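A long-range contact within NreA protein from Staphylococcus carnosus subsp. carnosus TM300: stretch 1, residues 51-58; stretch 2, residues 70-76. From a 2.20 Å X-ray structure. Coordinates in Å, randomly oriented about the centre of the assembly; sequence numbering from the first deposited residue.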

# COMPACT_ATOMS: atom_id res chain seq x y z
N HIS A 51 20.52 3.34 -11.66
CA HIS A 51 20.04 4.21 -12.74
C HIS A 51 19.21 5.35 -12.17
O HIS A 51 19.60 6.51 -12.23
CB HIS A 51 19.22 3.40 -13.74
N SER A 52 18.05 5.00 -11.62
CA SER A 52 17.15 5.97 -11.02
C SER A 52 16.64 5.44 -9.69
O SER A 52 16.99 4.34 -9.28
CB SER A 52 15.95 6.21 -11.95
OG SER A 52 15.18 5.03 -12.07
N ALA A 53 15.81 6.23 -9.02
CA ALA A 53 15.16 5.77 -7.81
C ALA A 53 14.15 4.67 -8.15
O ALA A 53 13.56 4.67 -9.23
CB ALA A 53 14.47 6.92 -7.10
N VAL A 54 13.99 3.72 -7.24
CA VAL A 54 12.98 2.68 -7.40
C VAL A 54 12.09 2.61 -6.17
O VAL A 54 12.44 3.14 -5.11
CB VAL A 54 13.60 1.29 -7.62
CG1 VAL A 54 14.35 1.25 -8.94
CG2 VAL A 54 14.51 0.91 -6.45
N ILE A 55 10.95 1.94 -6.31
CA ILE A 55 10.06 1.71 -5.18
C ILE A 55 10.05 0.24 -4.80
O ILE A 55 9.96 -0.64 -5.66
CB ILE A 55 8.62 2.14 -5.51
CG1 ILE A 55 8.58 3.63 -5.85
CG2 ILE A 55 7.68 1.81 -4.35
CD1 ILE A 55 8.77 4.54 -4.65
N LYS A 56 10.18 -0.02 -3.51
CA LYS A 56 10.11 -1.38 -3.01
C LYS A 56 9.13 -1.43 -1.85
O LYS A 56 8.95 -0.45 -1.12
CB LYS A 56 11.49 -1.86 -2.55
CG LYS A 56 12.49 -2.12 -3.68
CD LYS A 56 13.80 -2.66 -3.13
CE LYS A 56 14.81 -2.91 -4.25
NZ LYS A 56 16.15 -3.35 -3.74
N TRP A 57 8.49 -2.58 -1.68
CA TRP A 57 7.69 -2.81 -0.49
C TRP A 57 8.65 -3.16 0.66
O TRP A 57 9.00 -4.32 0.88
CB TRP A 57 6.65 -3.90 -0.74
CG TRP A 57 5.64 -3.52 -1.79
CD1 TRP A 57 5.63 -3.91 -3.10
CD2 TRP A 57 4.51 -2.66 -1.62
NE1 TRP A 57 4.56 -3.35 -3.76
CE2 TRP A 57 3.85 -2.58 -2.87
CE3 TRP A 57 3.98 -1.96 -0.53
CZ2 TRP A 57 2.69 -1.82 -3.05
CZ3 TRP A 57 2.82 -1.22 -0.71
CH2 TRP A 57 2.20 -1.15 -1.96
N LYS A 58 9.09 -2.12 1.36
CA LYS A 58 10.14 -2.22 2.37
C LYS A 58 9.65 -2.94 3.62
O LYS A 58 10.38 -3.73 4.22
CB LYS A 58 10.66 -0.82 2.71
CG LYS A 58 11.97 -0.78 3.50
CD LYS A 58 12.61 0.61 3.36
CE LYS A 58 13.89 0.73 4.18
NZ LYS A 58 13.62 0.91 5.64
N MET A 70 10.77 -9.28 -3.71
CA MET A 70 11.38 -9.31 -5.02
C MET A 70 10.82 -8.23 -5.94
O MET A 70 11.32 -8.02 -7.04
CB MET A 70 11.18 -10.68 -5.68
CG MET A 70 11.81 -11.84 -4.93
SD MET A 70 11.61 -13.40 -5.83
CE MET A 70 9.83 -13.42 -6.08
N ILE A 71 9.77 -7.56 -5.49
CA ILE A 71 9.14 -6.54 -6.32
C ILE A 71 9.97 -5.26 -6.34
O ILE A 71 10.28 -4.68 -5.30
CB ILE A 71 7.71 -6.24 -5.84
CG1 ILE A 71 6.85 -7.49 -5.96
CG2 ILE A 71 7.10 -5.09 -6.63
CD1 ILE A 71 5.45 -7.33 -5.39
N VAL A 72 10.34 -4.84 -7.55
CA VAL A 72 11.04 -3.57 -7.74
C VAL A 72 10.33 -2.78 -8.82
O VAL A 72 10.28 -3.19 -9.98
CB VAL A 72 12.51 -3.77 -8.14
CG1 VAL A 72 13.23 -2.43 -8.17
CG2 VAL A 72 13.21 -4.73 -7.19
N LEU A 73 9.77 -1.65 -8.43
CA LEU A 73 8.99 -0.84 -9.35
C LEU A 73 9.79 0.35 -9.84
O LEU A 73 10.39 1.09 -9.05
CB LEU A 73 7.71 -0.35 -8.65
CG LEU A 73 6.82 -1.44 -8.06
CD1 LEU A 73 5.72 -0.83 -7.23
CD2 LEU A 73 6.23 -2.32 -9.16
N ARG A 74 9.81 0.53 -11.16
CA ARG A 74 10.34 1.75 -11.74
C ARG A 74 9.37 2.88 -11.36
O ARG A 74 8.23 2.62 -10.98
CB ARG A 74 10.48 1.60 -13.26
CG ARG A 74 11.72 0.82 -13.71
CD ARG A 74 11.72 0.56 -15.22
NE ARG A 74 13.06 0.32 -15.76
CZ ARG A 74 13.38 0.40 -17.05
NH1 ARG A 74 12.46 0.72 -17.95
NH2 ARG A 74 14.62 0.15 -17.45
N PRO A 75 9.83 4.14 -11.45
CA PRO A 75 8.97 5.29 -11.14
C PRO A 75 7.61 5.24 -11.86
O PRO A 75 7.56 5.06 -13.07
CB PRO A 75 9.79 6.48 -11.66
CG PRO A 75 11.19 6.04 -11.51
CD PRO A 75 11.20 4.56 -11.80
N GLY A 76 6.54 5.39 -11.10
CA GLY A 76 5.21 5.48 -11.67
C GLY A 76 4.53 4.13 -11.86
O GLY A 76 3.35 4.07 -12.21
O HOH W 1 9.64 -4.96 -2.85

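The apolar centre is formed where Ile55 lies beside Leu73. Their CB atoms are 4.1 Å apart, and both residues are buried. The Ile55 side chain then leads away from the second stretch. Trp57, on the same side of its strand as Ile55, extends this patch. Its CD1 lies 4.0 Å from CG2 of Ile71, which meets the indole at its edge, near the ring plane. Val54 and Val72 pack on the other side of the backbone, with Val54 CB 3.8 Å from Val72 CG1. Beyond them, the aliphatic chain of Lys56 passes beside Val72, with Lys56 CE 3.8 Å from Val72 CG2. The extended lysine chain carries NZ onward to a hydrogen bond elsewhere in the structure.

The backbones are antiparallel at a single bridge, Ile55 with Leu73, though their overall directions are 136° apart. Ile55 N donates to Leu73 O at 2.9 Å, and Leu73 N donates to Ile55 O at 3.0 Å. Both bonds are nearly straight. Together they pair Ile55 with Leu73.

Toward Trp57 the direct pairing gives way to water 1. It accepts from Trp57 N at 2.9 Å and donates to Ile71 O at a short 2.5 Å. At the other end, Pro75 has no amide hydrogen to donate. Its CD rests 3.5 Å from Ala53 O, a van der Waals contact. Within its own stretch, Ser52 OG donates to Ala53 O at 3.3 Å.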